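Local coordinates for protein glycoside hydrolase family 31 (PDB 5I0F) that degrades the cyclic tetrasaccharide cycloalternan, passing through a covalent glycosyl-enzyme intermediate as a retaining glycoside hydrolase of family 31, at residues A[535-540]-A[570-574]; A[582-586]-A[670-674]. One frame throughout, in Å; residues are numbered along the deposited sequence.

Contact 1 of 2, residues A[535-540]-A[570-574]; sequences STWEAF and PEAEL
Helices 537-551 and 572-583, which follow the sixth and seventh strands (527-529 and 558-561) of the (beta/alpha)8 barrel, pack by their first turns as neighbours in its outer layer. S535 (phi/psi -87/78) leads into an extended T536 (-134/159), the N-cap, whose p rotamer lets OG1 accept from A539 N at 3.0 Å. P570 and E571 have polyproline II-like angles (about -60/150), E571 being N-cap of the second helix. CA atoms pair S535 with P570 (5.2 Å) and W537 with L574 (6.9 Å). L574 loses most surface: its t,p side chain lies over one face of W537, CD1 3.9 Å from the six-membered ring centroid, a CH-pi contact. L574 CD1 is also 3.8 Å from F540 CD2, and L574 CD2 3.6 Å from S535 O. W537 (chi1 m, chi2 92°) leaves its helix sideways and reaches E571 (chi1 p, chi2 t): at the ring edge W537 NE1 donates to E571 OE1 (2.9 Å, 163° at the hydrogen). S535 OG lies 3.7 Å from P570 CD but finds polar partners in A563 and R604. Indole suits this partly exposed margin, offering leucine an apolar face and a carboxylate its N-H, so the contact joins dispersion with a directional bond.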
ATOM      1  N   SER A 535      -8.398   0.237  15.798  1.00 18.58           N
ATOM      2  CA  SER A 535      -8.985   1.439  16.338  1.00 18.75           C
ATOM      3  C   SER A 535      -8.254   1.868  17.595  1.00 19.17           C
ATOM      4  O   SER A 535      -8.744   1.653  18.728  1.00 19.60           O
ATOM      5  CB  SER A 535     -10.482   1.248  16.641  1.00 18.93           C
ATOM      6  OG  SER A 535     -11.226   1.106  15.432  1.00 18.48           O
ATOM      7  N   THR A 536      -7.100   2.489  17.383  1.00 18.75           N
ATOM      8  CA  THR A 536      -6.212   2.932  18.457  1.00 19.29           C
ATOM      9  C   THR A 536      -5.711   4.363  18.249  1.00 19.19           C
ATOM     10  O   THR A 536      -5.655   4.864  17.104  1.00 17.93           O
ATOM     11  CB  THR A 536      -4.981   2.029  18.583  1.00 19.85           C
ATOM     12  OG1 THR A 536      -4.148   2.147  17.433  1.00 18.81           O
ATOM     13  CG2 THR A 536      -5.366   0.565  18.820  1.00 20.30           C
ATOM     14  N   TRP A 537      -5.274   4.987  19.350  1.00 19.54           N
ATOM     15  CA  TRP A 537      -4.647   6.308  19.270  1.00 19.77           C
ATOM     16  C   TRP A 537      -3.341   6.267  18.466  1.00 19.88           C
ATOM     17  O   TRP A 537      -3.078   7.163  17.694  1.00 18.68           O
ATOM     18  CB  TRP A 537      -4.419   6.919  20.655  1.00 20.29           C
ATOM     19  CG  TRP A 537      -5.700   7.178  21.355  1.00 20.68           C
ATOM     20  CD1 TRP A 537      -6.353   6.338  22.214  1.00 21.37           C
ATOM     21  CD2 TRP A 537      -6.509   8.355  21.246  1.00 21.25           C
ATOM     22  NE1 TRP A 537      -7.523   6.930  22.659  1.00 21.82           N
ATOM     23  CE2 TRP A 537      -7.645   8.164  22.076  1.00 21.44           C
ATOM     24  CE3 TRP A 537      -6.387   9.554  20.534  1.00 21.13           C
ATOM     25  CZ2 TRP A 537      -8.643   9.133  22.218  1.00 22.17           C
ATOM     26  CZ3 TRP A 537      -7.390  10.528  20.683  1.00 21.96           C
ATOM     27  CH2 TRP A 537      -8.506  10.299  21.509  1.00 21.99           C
ATOM     28  N   GLU A 538      -2.538   5.217  18.641  1.00 20.93           N
ATOM     29  CA  GLU A 538      -1.294   5.091  17.884  1.00 22.51           C
ATOM     30  C   GLU A 538      -1.558   4.995  16.377  1.00 20.67           C
ATOM     31  O   GLU A 538      -0.843   5.623  15.580  1.00 20.23           O
ATOM     32  CB  GLU A 538      -0.441   3.894  18.371  1.00 25.12           C
ATOM     33  CG  GLU A 538       0.938   3.783  17.700  1.00 28.37           C
ATOM     34  CD  GLU A 538       1.729   5.104  17.642  1.00 32.18           C
ATOM     35  OE1 GLU A 538       1.802   5.849  18.677  1.00 35.43           O
ATOM     36  OE2 GLU A 538       2.248   5.429  16.529  1.00 34.76           O
ATOM     37  N   ALA A 539      -2.594   4.257  15.990  1.00 19.30           N
ATOM     38  CA  ALA A 539      -2.944   4.155  14.576  1.00 18.46           C
ATOM     39  C   ALA A 539      -3.431   5.491  13.974  1.00 18.04           C
ATOM     40  O   ALA A 539      -3.129   5.805  12.819  1.00 17.44           O
ATOM     41  CB  ALA A 539      -3.972   3.055  14.365  1.00 18.11           C
ATOM     42  N   PHE A 540      -4.182   6.253  14.767  1.00 17.92           N
ATOM     43  CA  PHE A 540      -4.594   7.619  14.421  1.00 17.68           C
ATOM     44  C   PHE A 540      -3.365   8.490  14.128  1.00 17.96           C
ATOM     45  O   PHE A 540      -3.270   9.097  13.049  1.00 17.09           O
ATOM     46  CB  PHE A 540      -5.465   8.159  15.589  1.00 18.08           C
ATOM     47  CG  PHE A 540      -5.982   9.572  15.451  1.00 17.73           C
ATOM     48  CD1 PHE A 540      -5.996  10.276  14.259  1.00 17.59           C
ATOM     49  CD2 PHE A 540      -6.494  10.200  16.588  1.00 18.19           C
ATOM     50  CE1 PHE A 540      -6.506  11.559  14.187  1.00 18.13           C
ATOM     51  CE2 PHE A 540      -7.027  11.491  16.519  1.00 18.33           C
ATOM     52  CZ  PHE A 540      -7.007  12.177  15.324  1.00 18.28           C
ATOM     53  N   PRO A 570     -14.286   1.879  17.904  1.00 20.14           N
ATOM     54  CA  PRO A 570     -13.430   2.755  18.673  1.00 20.18           C
ATOM     55  C   PRO A 570     -14.175   3.329  19.870  1.00 21.39           C
ATOM     56  O   PRO A 570     -15.387   3.530  19.796  1.00 21.10           O
ATOM     57  CB  PRO A 570     -13.083   3.869  17.673  1.00 19.55           C
ATOM     58  CG  PRO A 570     -14.167   3.834  16.679  1.00 19.39           C
ATOM     59  CD  PRO A 570     -14.472   2.385  16.535  1.00 19.69           C
ATOM     60  N   GLU A 571     -13.453   3.559  20.961  1.00 22.07           N
ATOM     61  CA  GLU A 571     -14.011   4.262  22.130  1.00 23.88           C
ATOM     62  C   GLU A 571     -14.513   5.634  21.677  1.00 22.71           C
ATOM     63  O   GLU A 571     -13.998   6.194  20.693  1.00 21.09           O
ATOM     64  CB  GLU A 571     -12.951   4.407  23.244  1.00 26.24           C
ATOM     65  CG  GLU A 571     -11.905   5.515  23.026  1.00 27.42           C
ATOM     66  CD  GLU A 571     -11.044   5.817  24.253  1.00 29.48           C
ATOM     67  OE1 GLU A 571      -9.798   5.892  24.133  1.00 29.58           O
ATOM     68  OE2 GLU A 571     -11.625   6.001  25.350  1.00 32.98           O
ATOM     69  N   ALA A 572     -15.488   6.181  22.401  1.00 22.60           N
ATOM     70  CA  ALA A 572     -16.190   7.391  21.937  1.00 22.53           C
ATOM     71  C   ALA A 572     -15.213   8.536  21.680  1.00 22.12           C
ATOM     72  O   ALA A 572     -15.334   9.231  20.690  1.00 22.58           O
ATOM     73  CB  ALA A 572     -17.255   7.829  22.953  1.00 23.00           C
ATOM     74  N   GLU A 573     -14.250   8.728  22.575  1.00 22.24           N
ATOM     75  CA  GLU A 573     -13.334   9.853  22.494  1.00 22.57           C
ATOM     76  C   GLU A 573     -12.452   9.798  21.239  1.00 21.41           C
ATOM     77  O   GLU A 573     -12.185  10.824  20.608  1.00 20.42           O
ATOM     78  CB  GLU A 573     -12.448   9.921  23.753  1.00 23.70           C
ATOM     79  CG  GLU A 573     -11.666  11.208  23.856  1.00 24.89           C
ATOM     80  CD  GLU A 573     -10.789  11.274  25.096  1.00 26.98           C
ATOM     81  OE1 GLU A 573     -10.229  12.353  25.345  1.00 26.99           O
ATOM     82  OE2 GLU A 573     -10.608  10.239  25.801  1.00 28.59           O
ATOM     83  N   LEU A 574     -12.003   8.595  20.900  1.00 20.56           N
ATOM     84  CA  LEU A 574     -11.219   8.387  19.692  1.00 20.14           C
ATOM     85  C   LEU A 574     -12.051   8.661  18.464  1.00 19.70           C
ATOM     86  O   LEU A 574     -11.594   9.337  17.542  1.00 19.87           O
ATOM     87  CB  LEU A 574     -10.614   6.966  19.657  1.00 19.91           C
ATOM     88  CG  LEU A 574      -9.863   6.585  18.380  1.00 19.53           C
ATOM     89  CD1 LEU A 574      -8.709   7.539  18.084  1.00 19.62           C
ATOM     90  CD2 LEU A 574      -9.394   5.155  18.526  1.00 19.47           C
TER

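Contact 2 of 2, residues A[582-586]-A[670-674]; sequences ATFMP and QYMLG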
ATOM      1  N   ALA A 582     -10.556  13.938  10.393  1.00 18.44           N
ATOM      2  CA  ALA A 582     -10.901  13.484   9.055  1.00 18.56           C
ATOM      3  C   ALA A 582     -11.642  14.554   8.260  1.00 18.73           C
ATOM      4  O   ALA A 582     -11.532  14.599   7.028  1.00 18.89           O
ATOM      5  CB  ALA A 582     -11.723  12.190   9.120  1.00 18.73           C
ATOM      6  N   THR A 583     -12.375  15.420   8.965  1.00 18.44           N
ATOM      7  CA  THR A 583     -13.083  16.552   8.364  1.00 18.48           C
ATOM      8  C   THR A 583     -12.138  17.510   7.622  1.00 18.62           C
ATOM      9  O   THR A 583     -12.547  18.176   6.658  1.00 18.77           O
ATOM     10  CB  THR A 583     -13.911  17.282   9.456  1.00 19.05           C
ATOM     11  OG1 THR A 583     -14.856  16.363   9.999  1.00 19.03           O
ATOM     12  CG2 THR A 583     -14.670  18.488   8.938  1.00 19.61           C
ATOM     13  N   PHE A 584     -10.885  17.593   8.070  1.00 18.67           N
ATOM     14  CA  PHE A 584      -9.877  18.466   7.476  1.00 18.83           C
ATOM     15  C   PHE A 584      -8.760  17.680   6.763  1.00 19.02           C
ATOM     16  O   PHE A 584      -7.593  18.075   6.831  1.00 19.73           O
ATOM     17  CB  PHE A 584      -9.281  19.380   8.561  1.00 19.15           C
ATOM     18  CG  PHE A 584     -10.280  20.343   9.124  1.00 19.36           C
ATOM     19  CD1 PHE A 584     -11.100  19.983  10.180  1.00 19.38           C
ATOM     20  CD2 PHE A 584     -10.448  21.586   8.544  1.00 19.84           C
ATOM     21  CE1 PHE A 584     -12.051  20.868  10.665  1.00 19.94           C
ATOM     22  CE2 PHE A 584     -11.395  22.484   9.033  1.00 20.15           C
ATOM     23  CZ  PHE A 584     -12.197  22.117  10.093  1.00 20.01           C
ATOM     24  N   MET A 585      -9.139  16.603   6.076  1.00 18.45           N
ATOM     25  CA  MET A 585      -8.260  15.825   5.218  1.00 18.64           C
ATOM     26  C   MET A 585      -8.871  15.653   3.840  1.00 18.05           C
ATOM     27  O   MET A 585     -10.064  15.923   3.665  1.00 17.76           O
ATOM     28  CB  MET A 585      -7.957  14.467   5.865  1.00 18.90           C
ATOM     29  CG  MET A 585      -7.118  14.602   7.131  1.00 19.83           C
ATOM     30  SD  MET A 585      -6.908  13.080   8.086  1.00 19.79           S
ATOM     31  CE  MET A 585      -6.144  13.703   9.572  1.00 20.24           C
ATOM     32  N   PRO A 586      -8.063  15.218   2.841  1.00 18.01           N
ATOM     33  CA  PRO A 586      -8.582  15.244   1.454  1.00 18.05           C
ATOM     34  C   PRO A 586      -9.827  14.371   1.212  1.00 17.98           C
ATOM     35  O   PRO A 586     -10.820  14.881   0.702  1.00 17.91           O
ATOM     36  CB  PRO A 586      -7.380  14.786   0.615  1.00 17.79           C
ATOM     37  CG  PRO A 586      -6.182  15.128   1.470  1.00 18.38           C
ATOM     38  CD  PRO A 586      -6.625  14.879   2.877  1.00 18.00           C
ATOM     39  N   GLN A 670       1.213  18.509  12.780  1.00 23.36           N
ATOM     40  CA  GLN A 670       0.396  19.603  12.227  1.00 23.73           C
ATOM     41  C   GLN A 670       0.689  19.697  10.754  1.00 23.12           C
ATOM     42  O   GLN A 670       1.756  19.299  10.294  1.00 22.47           O
ATOM     43  CB  GLN A 670       0.558  20.988  12.889  1.00 25.01           C
ATOM     44  CG  GLN A 670       1.744  21.224  13.776  1.00 25.77           C
ATOM     45  CD  GLN A 670       1.798  22.621  14.385  1.00 26.18           C
ATOM     46  OE1 GLN A 670       1.669  22.777  15.588  1.00 27.16           O
ATOM     47  NE2 GLN A 670       2.067  23.623  13.561  1.00 26.62           N
ATOM     48  N   TYR A 671      -0.281  20.221  10.015  1.00 21.95           N
ATOM     49  CA  TYR A 671      -0.151  20.326   8.586  1.00 21.69           C
ATOM     50  C   TYR A 671      -1.078  21.409   8.055  1.00 21.88           C
ATOM     51  O   TYR A 671      -2.035  21.793   8.714  1.00 21.37           O
ATOM     52  CB  TYR A 671      -0.478  18.971   7.932  1.00 20.54           C
ATOM     53  CG  TYR A 671      -1.892  18.489   8.156  1.00 19.73           C
ATOM     54  CD1 TYR A 671      -2.231  17.739   9.294  1.00 19.40           C
ATOM     55  CD2 TYR A 671      -2.900  18.785   7.234  1.00 19.37           C
ATOM     56  CE1 TYR A 671      -3.534  17.306   9.504  1.00 19.22           C
ATOM     57  CE2 TYR A 671      -4.194  18.342   7.418  1.00 19.21           C
ATOM     58  CZ  TYR A 671      -4.511  17.602   8.549  1.00 19.47           C
ATOM     59  OH  TYR A 671      -5.815  17.189   8.767  1.00 20.00           O
ATOM     60  N   MET A 672      -0.776  21.866   6.848  1.00 22.05           N
ATOM     61  CA  MET A 672      -1.628  22.792   6.146  1.00 22.64           C
ATOM     62  C   MET A 672      -2.638  21.980   5.327  1.00 21.59           C
ATOM     63  O   MET A 672      -2.298  20.927   4.745  1.00 19.93           O
ATOM     64  CB  MET A 672      -0.797  23.714   5.237  1.00 24.56           C
ATOM     65  CG  MET A 672       0.236  24.578   5.966  1.00 26.41           C
ATOM     66  SD  MET A 672      -0.509  25.743   7.126  1.00 29.36           S
ATOM     67  CE  MET A 672      -1.515  26.763   6.052  1.00 29.74           C
ATOM     68  N   LEU A 673      -3.880  22.458   5.298  1.00 21.03           N
ATOM     69  CA  LEU A 673      -4.878  21.945   4.382  1.00 20.86           C
ATOM     70  C   LEU A 673      -5.050  23.033   3.357  1.00 21.65           C
ATOM     71  O   LEU A 673      -5.708  24.032   3.632  1.00 22.04           O
ATOM     72  CB  LEU A 673      -6.210  21.654   5.082  1.00 20.64           C
ATOM     73  CG  LEU A 673      -7.261  21.002   4.178  1.00 20.37           C
ATOM     74  CD1 LEU A 673      -6.845  19.603   3.776  1.00 19.76           C
ATOM     75  CD2 LEU A 673      -8.606  20.975   4.872  1.00 20.70           C
ATOM     76  N   GLY A 674      -4.431  22.858   2.189  1.00 21.95           N
ATOM     77  CA  GLY A 674      -4.315  23.952   1.227  1.00 23.21           C
ATOM     78  C   GLY A 674      -3.462  25.107   1.741  1.00 24.33           C
ATOM     79  O   GLY A 674      -2.680  24.951   2.674  1.00 24.65           O
TER
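A582 lies in the last turn of helix 572-583, its CA-to-CB bond directed away from strand 671-673, and its O accepts from M585 N (3.3 Å). T583 faces helix 617-646 instead, touching Y625 and V628. F584 O accepts from Y671 OH at 2.8 Å; tyrosine is apt here, long enough to span the gap and polar at its tip. L673 CD1 is 3.5 Å from F584 O, and L673 CD2, 4.1 Å from F584 CB, sits at the edge of the phenyl ring: a branched apolar side chain fills the space beside it in this fully buried seam. Y671 and L673 both point toward the loop, whereas M672 between them is out of reach. The seam joins the catalytic barrel to the C-terminal antiparallel sheet, in which 671-673 lies between 651-652 and 677-679. M585 starts away, but its slender, unbranched side chain bends back, bringing CG to 3.3 Å from Y671 OH. P586, leading into the last barrel strand, 587-590, rests on M651.

Overall arrangement
After the N-terminal beta domains and the first six barrel strands, the chain enters helix 537-551, crosses barrel strand 558-561 and comes back at 570-574, where contact 1 closes a loop of 29 intervening residues within the TIM-barrel domain, on its outer helical layer. Helix 572-583 then carries the chain from one contact to the other: its start belongs to contact 1, its end to contact 2. After strand 587-590 and the long helix 617-646, the chain reaches strand 671-673 and closes the wider, 83-residue loop of contact 2. The loops follow in series, neither enclosing nor crossing the other, with centres about 18 Å apart. Contact 1 thus joins neighbouring barrel helices, whereas contact 2 ties the barrel to the C-terminal sheet.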